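Local coordinates for D-alanyl-lipoteichoic acid synthetase (Streptococcus pneumoniae, PDB 3BMA), which probably takes part in the D-alanylation of lipoteichoic acid during cell wall biogenesis, as a membrane-associated protein of the DltD family, at residues Arg69-Tyr74 and Pro366-Pro371; Asn99-Tyr104 and Asn370-Pro375; Ala13-Ala18 and Leu63-Asn68. The protein carries 1 engineered substitution. All coordinates share one frame; numbering follows the deposited sequence.

Contact 1: Arg69-Tyr74 and Pro366-Pro371; sequences RSYRPY and PFLSNP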
loop_
_atom_site.group_PDB
_atom_site.type_symbol
_atom_site.label_atom_id
_atom_site.label_comp_id
_atom_site.label_asym_id
_atom_site.label_seq_id
_atom_site.Cartn_x
_atom_site.Cartn_y
_atom_site.Cartn_z
ATOM N N ARG C 69 -19.615 -45.311 9.851
ATOM C CA ARG C 69 -18.858 -45.478 8.612
ATOM C C ARG C 69 -17.503 -44.773 8.651
ATOM O O ARG C 69 -17.233 -43.981 9.555
ATOM C CB ARG C 69 -19.693 -45.015 7.413
ATOM C CG ARG C 69 -20.939 -45.859 7.201
ATOM C CD ARG C 69 -21.634 -45.530 5.906
ATOM N NE ARG C 69 -22.600 -46.566 5.550
ATOM C CZ ARG C 69 -23.399 -46.520 4.487
ATOM N NH1 ARG C 69 -23.360 -45.486 3.662
ATOM N NH2 ARG C 69 -24.238 -47.514 4.249
ATOM N N SER C 70 -16.655 -45.068 7.669
ATOM C CA SER C 70 -15.321 -44.464 7.575
ATOM C C SER C 70 -15.349 -43.002 7.099
ATOM O O SER C 70 -14.298 -42.394 6.872
ATOM C CB SER C 70 -14.411 -45.311 6.675
ATOM O OG SER C 70 -14.995 -45.522 5.399
ATOM N N TYR C 71 -16.553 -42.452 6.956
ATOM C CA TYR C 71 -16.757 -41.072 6.529
ATOM C C TYR C 71 -18.067 -40.508 7.079
ATOM O O TYR C 71 -18.959 -41.262 7.470
ATOM C CB TYR C 71 -16.737 -40.965 4.996
ATOM C CG TYR C 71 -17.879 -41.666 4.292
ATOM C CD1 TYR C 71 -17.749 -42.985 3.855
ATOM C CD2 TYR C 71 -19.085 -41.006 4.043
ATOM C CE1 TYR C 71 -18.797 -43.635 3.208
ATOM C CE2 TYR C 71 -20.140 -41.650 3.406
ATOM C CZ TYR C 71 -19.986 -42.961 2.985
ATOM O OH TYR C 71 -21.026 -43.596 2.347
ATOM N N ARG C 72 -18.161 -39.179 7.107
ATOM C CA ARG C 72 -19.414 -38.470 7.343
ATOM C C ARG C 72 -19.639 -37.491 6.194
ATOM O O ARG C 72 -18.689 -36.867 5.730
ATOM C CB ARG C 72 -19.377 -37.698 8.662
ATOM C CG ARG C 72 -19.269 -38.548 9.922
ATOM C CD ARG C 72 -20.469 -39.476 10.103
ATOM N NE ARG C 72 -20.383 -40.258 11.339
ATOM C CZ ARG C 72 -19.681 -41.380 11.487
ATOM N NH1 ARG C 72 -18.980 -41.882 10.476
ATOM N NH2 ARG C 72 -19.680 -42.007 12.654
ATOM N N PRO C 73 -20.886 -37.376 5.702
ATOM C CA PRO C 73 -21.179 -36.334 4.715
ATOM C C PRO C 73 -21.180 -34.937 5.336
ATOM O O PRO C 73 -21.691 -34.759 6.442
ATOM C CB PRO C 73 -22.593 -36.688 4.229
ATOM C CG PRO C 73 -22.863 -38.079 4.729
ATOM C CD PRO C 73 -22.067 -38.210 5.984
ATOM N N TYR C 74 -20.572 -33.972 4.645
ATOM C CA TYR C 74 -20.786 -32.558 4.944
ATOM C C TYR C 74 -21.703 -32.013 3.862
ATOM O O TYR C 74 -21.285 -31.815 2.724
ATOM C CB TYR C 74 -19.476 -31.754 4.996
ATOM C CG TYR C 74 -19.644 -30.412 5.696
ATOM C CD1 TYR C 74 -19.248 -30.242 7.020
ATOM C CD2 TYR C 74 -20.224 -29.320 5.041
ATOM C CE1 TYR C 74 -19.420 -29.022 7.672
ATOM C CE2 TYR C 74 -20.404 -28.097 5.685
ATOM C CZ TYR C 74 -19.997 -27.955 6.999
ATOM O OH TYR C 74 -20.166 -26.745 7.635
ATOM N N PRO C 366 -19.913 -47.640 -1.536
ATOM C CA PRO C 366 -18.720 -48.394 -1.957
ATOM C C PRO C 366 -17.626 -47.531 -2.590
ATOM O O PRO C 366 -16.444 -47.863 -2.474
ATOM C CB PRO C 366 -19.273 -49.365 -3.006
ATOM C CG PRO C 366 -20.712 -49.465 -2.711
ATOM C CD PRO C 366 -21.098 -48.096 -2.286
ATOM N N PHE C 367 -18.028 -46.445 -3.251
ATOM C CA PHE C 367 -17.098 -45.486 -3.853
ATOM C C PHE C 367 -16.299 -44.719 -2.793
ATOM O O PHE C 367 -15.079 -44.592 -2.900
ATOM C CB PHE C 367 -17.864 -44.519 -4.767
ATOM C CG PHE C 367 -17.027 -43.395 -5.318
ATOM C CD1 PHE C 367 -16.099 -43.626 -6.325
ATOM C CD2 PHE C 367 -17.188 -42.095 -4.846
ATOM C CE1 PHE C 367 -15.334 -42.584 -6.842
ATOM C CE2 PHE C 367 -16.426 -41.051 -5.355
ATOM C CZ PHE C 367 -15.500 -41.294 -6.355
ATOM N N LEU C 368 -16.994 -44.221 -1.772
ATOM C CA LEU C 368 -16.360 -43.435 -0.715
ATOM C C LEU C 368 -15.639 -44.290 0.329
ATOM O O LEU C 368 -14.654 -43.840 0.919
ATOM C CB LEU C 368 -17.374 -42.512 -0.030
ATOM C CG LEU C 368 -18.086 -41.411 -0.830
ATOM C CD1 LEU C 368 -19.028 -40.651 0.081
ATOM C CD2 LEU C 368 -17.113 -40.451 -1.495
ATOM N N SER C 369 -16.127 -45.512 0.558
ATOM C CA SER C 369 -15.496 -46.445 1.509
ATOM C C SER C 369 -14.153 -46.967 1.012
ATOM O O SER C 369 -13.297 -47.352 1.813
ATOM C CB SER C 369 -16.413 -47.629 1.816
ATOM O OG SER C 369 -17.663 -47.187 2.311
ATOM N N ASN C 370 -13.983 -46.982 -0.309
ATOM C CA ASN C 370 -12.737 -47.393 -0.945
ATOM C C ASN C 370 -12.165 -46.249 -1.777
ATOM O O ASN C 370 -12.343 -46.229 -2.994
ATOM C CB ASN C 370 -12.973 -48.618 -1.831
ATOM C CG ASN C 370 -13.573 -49.782 -1.071
ATOM O OD1 ASN C 370 -12.864 -50.527 -0.392
ATOM N ND2 ASN C 370 -14.887 -49.955 -1.196
ATOM N N PRO C 371 -11.468 -45.298 -1.124
ATOM C CA PRO C 371 -11.020 -44.077 -1.791
ATOM C C PRO C 371 -9.914 -44.340 -2.807
ATOM O O PRO C 371 -8.891 -44.942 -2.476
ATOM C CB PRO C 371 -10.488 -43.211 -0.634
ATOM C CG PRO C 371 -10.966 -43.868 0.616
ATOM C CD PRO C 371 -11.043 -45.318 0.285
HETATM O O HOH W 1 -18.053 -46.929 4.997
#

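Contact 2: Asn99-Tyr104 and Asn370-Pro375; sequences NKQVVY and NPTPAP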
loop_
_atom_site.group_PDB
_atom_site.type_symbol
_atom_site.label_atom_id
_atom_site.label_comp_id
_atom_site.label_asym_id
_atom_site.label_seq_id
_atom_site.Cartn_x
_atom_site.Cartn_y
_atom_site.Cartn_z
ATOM N N ASN C 99 -6.949 -33.459 -3.917
ATOM C CA ASN C 99 -6.820 -34.934 -3.933
ATOM C C ASN C 99 -7.883 -35.682 -3.124
ATOM O O ASN C 99 -7.570 -36.636 -2.402
ATOM C CB ASN C 99 -5.415 -35.401 -3.501
ATOM C CG ASN C 99 -4.296 -34.620 -4.164
ATOM O OD1 ASN C 99 -3.549 -33.912 -3.490
ATOM N ND2 ASN C 99 -4.162 -34.756 -5.482
ATOM N N LYS C 100 -9.134 -35.252 -3.243
ATOM C CA LYS C 100 -10.195 -35.808 -2.412
ATOM C C LYS C 100 -11.430 -36.281 -3.175
ATOM O O LYS C 100 -11.618 -35.954 -4.337
ATOM C CB LYS C 100 -10.565 -34.828 -1.294
ATOM C CG LYS C 100 -10.014 -35.266 0.051
ATOM C CD LYS C 100 -9.307 -34.150 0.781
ATOM C CE LYS C 100 -8.498 -34.713 1.941
ATOM N NZ LYS C 100 -7.613 -33.686 2.552
ATOM N N GLN C 101 -12.254 -37.085 -2.512
ATOM C CA GLN C 101 -13.507 -37.536 -3.104
ATOM C C GLN C 101 -14.654 -36.616 -2.700
ATOM O O GLN C 101 -14.734 -36.186 -1.545
ATOM C CB GLN C 101 -13.814 -38.976 -2.691
ATOM C CG GLN C 101 -12.925 -40.024 -3.346
ATOM C CD GLN C 101 -13.342 -41.443 -2.996
ATOM O OE1 GLN C 101 -13.629 -41.754 -1.839
ATOM N NE2 GLN C 101 -13.374 -42.312 -3.998
ATOM N N VAL C 102 -15.524 -36.300 -3.661
ATOM C CA VAL C 102 -16.756 -35.542 -3.391
ATOM C C VAL C 102 -18.000 -36.201 -4.024
ATOM O O VAL C 102 -17.883 -37.084 -4.880
ATOM C CB VAL C 102 -16.664 -34.042 -3.848
ATOM C CG1 VAL C 102 -15.394 -33.352 -3.330
ATOM C CG2 VAL C 102 -16.762 -33.912 -5.353
ATOM N N VAL C 103 -19.181 -35.771 -3.573
ATOM C CA VAL C 103 -20.458 -36.117 -4.204
ATOM C C VAL C 103 -21.040 -34.840 -4.807
ATOM O O VAL C 103 -21.166 -33.829 -4.120
ATOM C CB VAL C 103 -21.466 -36.722 -3.186
ATOM C CG1 VAL C 103 -22.846 -36.904 -3.817
ATOM C CG2 VAL C 103 -20.957 -38.038 -2.650
ATOM N N TYR C 104 -21.375 -34.885 -6.091
ATOM C CA TYR C 104 -21.938 -33.727 -6.772
ATOM C C TYR C 104 -23.234 -34.093 -7.490
ATOM O O TYR C 104 -23.212 -34.791 -8.498
ATOM C CB TYR C 104 -20.915 -33.140 -7.753
ATOM C CG TYR C 104 -21.235 -31.738 -8.209
ATOM C CD1 TYR C 104 -20.807 -30.636 -7.472
ATOM C CD2 TYR C 104 -21.963 -31.509 -9.375
ATOM C CE1 TYR C 104 -21.102 -29.345 -7.874
ATOM C CE2 TYR C 104 -22.264 -30.220 -9.787
ATOM C CZ TYR C 104 -21.825 -29.144 -9.032
ATOM O OH TYR C 104 -22.121 -27.867 -9.428
ATOM N N ASN C 370 -13.983 -46.982 -0.309
ATOM C CA ASN C 370 -12.737 -47.393 -0.945
ATOM C C ASN C 370 -12.165 -46.249 -1.777
ATOM O O ASN C 370 -12.343 -46.229 -2.994
ATOM C CB ASN C 370 -12.973 -48.618 -1.831
ATOM C CG ASN C 370 -13.573 -49.782 -1.071
ATOM O OD1 ASN C 370 -12.864 -50.527 -0.392
ATOM N ND2 ASN C 370 -14.887 -49.955 -1.196
ATOM N N PRO C 371 -11.468 -45.298 -1.124
ATOM C CA PRO C 371 -11.020 -44.077 -1.791
ATOM C C PRO C 371 -9.914 -44.340 -2.807
ATOM O O PRO C 371 -8.891 -44.942 -2.476
ATOM C CB PRO C 371 -10.488 -43.211 -0.634
ATOM C CG PRO C 371 -10.966 -43.868 0.616
ATOM C CD PRO C 371 -11.043 -45.318 0.285
ATOM N N THR C 372 -10.146 -43.905 -4.040
ATOM C CA THR C 372 -9.160 -44.008 -5.110
ATOM C C THR C 372 -8.874 -42.610 -5.661
ATOM O O THR C 372 -9.783 -41.779 -5.719
ATOM C CB THR C 372 -9.641 -44.950 -6.247
ATOM O OG1 THR C 372 -11.012 -44.679 -6.559
ATOM C CG2 THR C 372 -9.504 -46.405 -5.827
ATOM N N PRO C 373 -7.606 -42.335 -6.039
ATOM C CA PRO C 373 -7.248 -41.040 -6.630
ATOM C C PRO C 373 -7.951 -40.744 -7.958
ATOM O O PRO C 373 -8.346 -41.666 -8.672
ATOM C CB PRO C 373 -5.733 -41.158 -6.853
ATOM C CG PRO C 373 -5.460 -42.617 -6.883
ATOM C CD PRO C 373 -6.424 -43.208 -5.906
ATOM N N ALA C 374 -8.098 -39.458 -8.264
ATOM C CA ALA C 374 -8.719 -38.999 -9.500
ATOM C C ALA C 374 -7.871 -39.362 -10.721
ATOM O O ALA C 374 -6.638 -39.317 -10.652
ATOM C CB ALA C 374 -8.928 -37.495 -9.441
ATOM N N PRO C 375 -8.523 -39.719 -11.846
ATOM C CA PRO C 375 -7.791 -39.956 -13.091
ATOM C C PRO C 375 -7.279 -38.656 -13.710
ATOM O O PRO C 375 -7.451 -37.581 -13.134
ATOM C CB PRO C 375 -8.855 -40.577 -13.997
ATOM C CG PRO C 375 -10.119 -39.981 -13.522
ATOM C CD PRO C 375 -9.970 -39.933 -12.028
#

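Contact 3: Ala13-Ala18 and Leu63-Asn68; sequences AEKRSA and LAEKYN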
loop_
_atom_site.group_PDB
_atom_site.type_symbol
_atom_site.label_atom_id
_atom_site.label_comp_id
_atom_site.label_asym_id
_atom_site.label_seq_id
_atom_site.Cartn_x
_atom_site.Cartn_y
_atom_site.Cartn_z
ATOM N N ALA C 13 -19.021 -30.034 17.259
ATOM C CA ALA C 13 -19.406 -28.852 16.476
ATOM C C ALA C 13 -19.438 -29.126 14.978
ATOM O O ALA C 13 -20.250 -28.551 14.251
ATOM C CB ALA C 13 -18.480 -27.686 16.779
ATOM N N GLU C 14 -18.552 -30.012 14.533
ATOM C CA GLU C 14 -18.440 -30.375 13.124
ATOM C C GLU C 14 -19.576 -31.259 12.636
ATOM O O GLU C 14 -20.007 -31.131 11.492
ATOM C CB GLU C 14 -17.101 -31.049 12.863
ATOM C CG GLU C 14 -15.940 -30.102 13.014
ATOM C CD GLU C 14 -14.631 -30.818 13.187
ATOM O OE1 GLU C 14 -14.508 -31.971 12.725
ATOM O OE2 GLU C 14 -13.721 -30.218 13.785
ATOM N N LYS C 15 -20.050 -32.148 13.505
ATOM C CA LYS C 15 -21.179 -33.017 13.192
ATOM C C LYS C 15 -22.466 -32.218 13.028
ATOM O O LYS C 15 -23.282 -32.526 12.156
ATOM C CB LYS C 15 -21.350 -34.099 14.263
ATOM C CG LYS C 15 -20.308 -35.202 14.186
ATOM C CD LYS C 15 -20.633 -36.350 15.126
ATOM C CE LYS C 15 -19.805 -37.582 14.781
ATOM N NZ LYS C 15 -20.001 -38.681 15.763
ATOM N N ARG C 16 -22.629 -31.188 13.857
ATOM C CA ARG C 16 -23.801 -30.312 13.795
ATOM C C ARG C 16 -23.795 -29.421 12.552
ATOM O O ARG C 16 -24.846 -29.167 11.963
ATOM C CB ARG C 16 -23.913 -29.470 15.068
ATOM C CG ARG C 16 -24.127 -30.309 16.311
ATOM C CD ARG C 16 -24.253 -29.475 17.564
ATOM N NE ARG C 16 -23.634 -30.172 18.688
ATOM C CZ ARG C 16 -22.494 -29.803 19.268
ATOM N NH1 ARG C 16 -21.853 -28.718 18.858
ATOM N NH2 ARG C 16 -22.007 -30.509 20.280
ATOM N N SER C 17 -22.606 -28.969 12.157
ATOM C CA SER C 17 -22.423 -28.158 10.951
ATOM C C SER C 17 -22.666 -28.970 9.684
ATOM O O SER C 17 -23.210 -28.457 8.705
ATOM C CB SER C 17 -21.010 -27.575 10.909
ATOM O OG SER C 17 -20.743 -26.815 12.071
ATOM N N ALA C 18 -22.262 -30.239 9.725
ATOM C CA ALA C 18 -22.357 -31.153 8.589
ATOM C C ALA C 18 -23.783 -31.408 8.128
ATOM O O ALA C 18 -24.025 -31.614 6.941
ATOM C CB ALA C 18 -21.678 -32.461 8.921
ATOM N N LEU C 63 -27.439 -42.882 7.771
ATOM C CA LEU C 63 -26.755 -44.161 7.559
ATOM C C LEU C 63 -25.288 -44.148 7.982
ATOM O O LEU C 63 -24.779 -45.155 8.471
ATOM C CB LEU C 63 -26.855 -44.603 6.094
ATOM C CG LEU C 63 -28.225 -44.835 5.445
ATOM C CD1 LEU C 63 -28.035 -45.261 3.998
ATOM C CD2 LEU C 63 -29.056 -45.866 6.199
ATOM N N ALA C 64 -24.618 -43.011 7.799
ATOM C CA ALA C 64 -23.212 -42.873 8.193
ATOM C C ALA C 64 -23.011 -42.844 9.710
ATOM O O ALA C 64 -21.972 -43.281 10.211
ATOM C CB ALA C 64 -22.594 -41.640 7.551
ATOM N N GLU C 65 -24.010 -42.337 10.431
ATOM C CA GLU C 65 -23.913 -42.153 11.877
ATOM C C GLU C 65 -24.214 -43.425 12.675
ATOM O O GLU C 65 -23.429 -43.805 13.552
ATOM C CB GLU C 65 -24.804 -40.990 12.339
ATOM C CG GLU C 65 -24.654 -40.611 13.817
ATOM C CD GLU C 65 -23.213 -40.327 14.225
ATOM O OE1 GLU C 65 -22.770 -40.900 15.241
ATOM O OE2 GLU C 65 -22.524 -39.542 13.533
ATOM N N LYS C 66 -25.348 -44.065 12.378
ATOM C CA LYS C 66 -25.740 -45.317 13.035
ATOM C C LYS C 66 -24.700 -46.408 12.794
ATOM O O LYS C 66 -24.250 -47.063 13.736
ATOM C CB LYS C 66 -27.151 -45.757 12.586
ATOM C CG LYS C 66 -27.516 -47.263 12.724
ATOM C CD LYS C 66 -27.414 -47.844 14.152
ATOM C CE LYS C 66 -28.500 -47.356 15.086
ATOM N NZ LYS C 66 -29.780 -48.068 14.842
ATOM N N TYR C 67 -24.293 -46.567 11.539
ATOM C CA TYR C 67 -23.418 -47.670 11.159
ATOM C C TYR C 67 -21.923 -47.349 11.254
ATOM O O TYR C 67 -21.089 -48.157 10.829
ATOM C CB TYR C 67 -23.819 -48.215 9.782
ATOM C CG TYR C 67 -25.271 -48.653 9.743
ATOM C CD1 TYR C 67 -25.703 -49.758 10.477
ATOM C CD2 TYR C 67 -26.214 -47.949 9.000
ATOM C CE1 TYR C 67 -27.034 -50.157 10.461
ATOM C CE2 TYR C 67 -27.550 -48.340 8.975
ATOM C CZ TYR C 67 -27.951 -49.445 9.709
ATOM O OH TYR C 67 -29.269 -49.837 9.687
ATOM N N ASN C 68 -21.609 -46.182 11.831
ATOM C CA ASN C 68 -20.238 -45.748 12.149
ATOM C C ASN C 68 -19.265 -45.922 10.978
ATOM O O ASN C 68 -18.235 -46.599 11.087
ATOM C CB ASN C 68 -19.732 -46.443 13.431
ATOM C CG ASN C 68 -18.464 -45.803 14.000
ATOM O OD1 ASN C 68 -18.139 -44.651 13.704
ATOM N ND2 ASN C 68 -17.743 -46.561 14.821
#

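Contact 1: Arg69-Tyr74 and Pro366-Pro371
Tyr71 and Leu368 supply the apolar part of this contact. The leucine lays CD1 over one face of the tyrosine ring in a CH-pi contact, 3.9 Å from CD1 to the Tyr71 ring centroid and displaced toward the rim, so that its closest carbon is CE2. CB of Leu368 follows along the other flank, 3.7 Å from Tyr71 CE1. With CG of Tyr71 placed between backbone N and carbonyl carbon (chi1 66°), the ring swings off the loop toward the helix end. Leucine suits the spot because one methyl branch can lie over the ring while CB touches its CD1-CE1 side.

Polar atoms gather at the rim. Ser369 OG lies in the plane of the Tyr71 ring at its edge, 3.8 Å from CE1. It accepts a bond from a water and is also bonded to Asp365 O, one turn back. The same water reaches Ser70 OG only weakly, at 3.4 Å. A small hydroxyl suits both places: Ser70 is exposed, and Ser369 can bond back to its own helix while taking the water. The phenol OH of Tyr71 is held by Asp365, which together with Asp361 also forms salt bridges with Arg69.

In the fold, the contact ties the entry to strand 72-76, outermost in the parallel sheet, to the C-terminal end of helix 355-369. Tyr71 and Leu368 also pack on strand 43-47.

Contact 2: Asn99-Tyr104 and Asn370-Pro375
Gln101 reaches out from the start of its strand to lay its amide against Pro371 and Thr372. Its CB rests against Leu368 of helix 355-369, which leads into this loop. CG lies anti to the carbonyl carbon (chi1 -72°), and the chain then runs straight on (chi2 -175°), which carries the flat end group across to the loop. At CD the contact begins: Pro371 CA stands above the amide plane, 3.7 Å from Gln101 CD. OE1 touches the same residue, at 3.5 Å from Pro371 CA, and meets the proline ring at CB. Thr372 N stands over the amide plane, 3.6 Å from Gln101 NE2, in a packing contact.

What fixes the amide's rotation comes from beyond the loop. OE1 accepts a hydrogen bond from Arg42 NH2, while NE2 donates to Phe367 O near the end of helix 355-369. Glutamine suits this buried place because one flat group offers both an acceptor and a donor, and still presents a face to the backbone. Proline, which has no N-H to satisfy, suits the chain where it turns away from the helix.

The five-stranded parallel sheet, in order 2-1-3-4-5 with helices packed on it, is consistent with the SGNH-hydrolase clan of the DltD family. The loop after helix 355-369 crosses the beginning of its strand 101-105, between strands 43-47 and 291-296. Asn291, at the head of the latter, touches the Gln101 side chain and bonds through ND2 to Thr372 O, so the loop is held against two neighbouring strands.

Contact 3: Ala13-Ala18 and Leu63-Asn68
Lys15 and Glu65 face each other from two helices whose backbones remain well apart, with the Lys15 and Glu65 CA atoms, the nearest pair, 9.6 Å from one another. Long side chains must therefore bridge the gap, and these two meet about at right angles. Glu65 leaves its helix with CG anti to the backbone N (chi1 -173°), and a bend at chi2 (54°) then turns the carboxylate so that its oxygens meet the tip of the lysine. Lys15 stretches out fully beyond CG and brings its ammonium to that carboxylate, where NZ forms a salt bridge with Glu65 OE2 that is weak as a hydrogen bond at 3.5 Å. Glu65 OE1 is almost as near, 3.6 Å from Lys15 NZ, so the charge faces both oxygens rather than gripping one. The methylene CE of Lys15 also comes within 3.6 Å of Glu65 OE2.

The stronger partner of Glu65 is Arg72 NE, bound to the same OE2; between two cations the carboxylate probably remains ionised. Tyr205 of helix 202-210 touches both Lys15 and Glu65.

Within helix 11-18, Ala13 O takes two donors from opposite faces of its plane, Ser17 N and Ser17 OG. The hydroxyl bond, 2.8 Å from Ser17 OG to Ala13 O, lets a buried serine satisfy itself on the preceding turn; OG is also bonded to Gln31. Helix 60-66 gives way at Tyr67, and Asn68 has positive phi, a conformation asparagine tolerates well; its OD1 accepts from Arg72 NH2.

Both helices lean on strand 72-76 through small residues: Ala18 packs on Tyr74, and Ala64 on Arg72 and Pro73. The salt bridge spans the more exposed ground between them, while Ala18 also touches Phe43 of strand 43-47.

How the contacts relate
Contacts 1 and 2 are partly buried and share the chain leaving helix 355-369: contact 1 fixes the helix end to the outermost strand 72-76, and contact 2 fixes the following loop to the inner strand 101-105. They touch directly, through Phe367, Leu368 and Gln101. Contact 3 lies at the surface and joins two helices that pack on strand 72-76; it touches contact 1 through the Arg72-Glu65 salt bridge, among other points. The chemistry changes with place: an aliphatic branch on an aromatic face with a water at the rim, a buried amide against backbone, and a weak salt bridge across a wide gap. Contacts 2 and 3 do not touch, with nearest atoms about 11 Å apart.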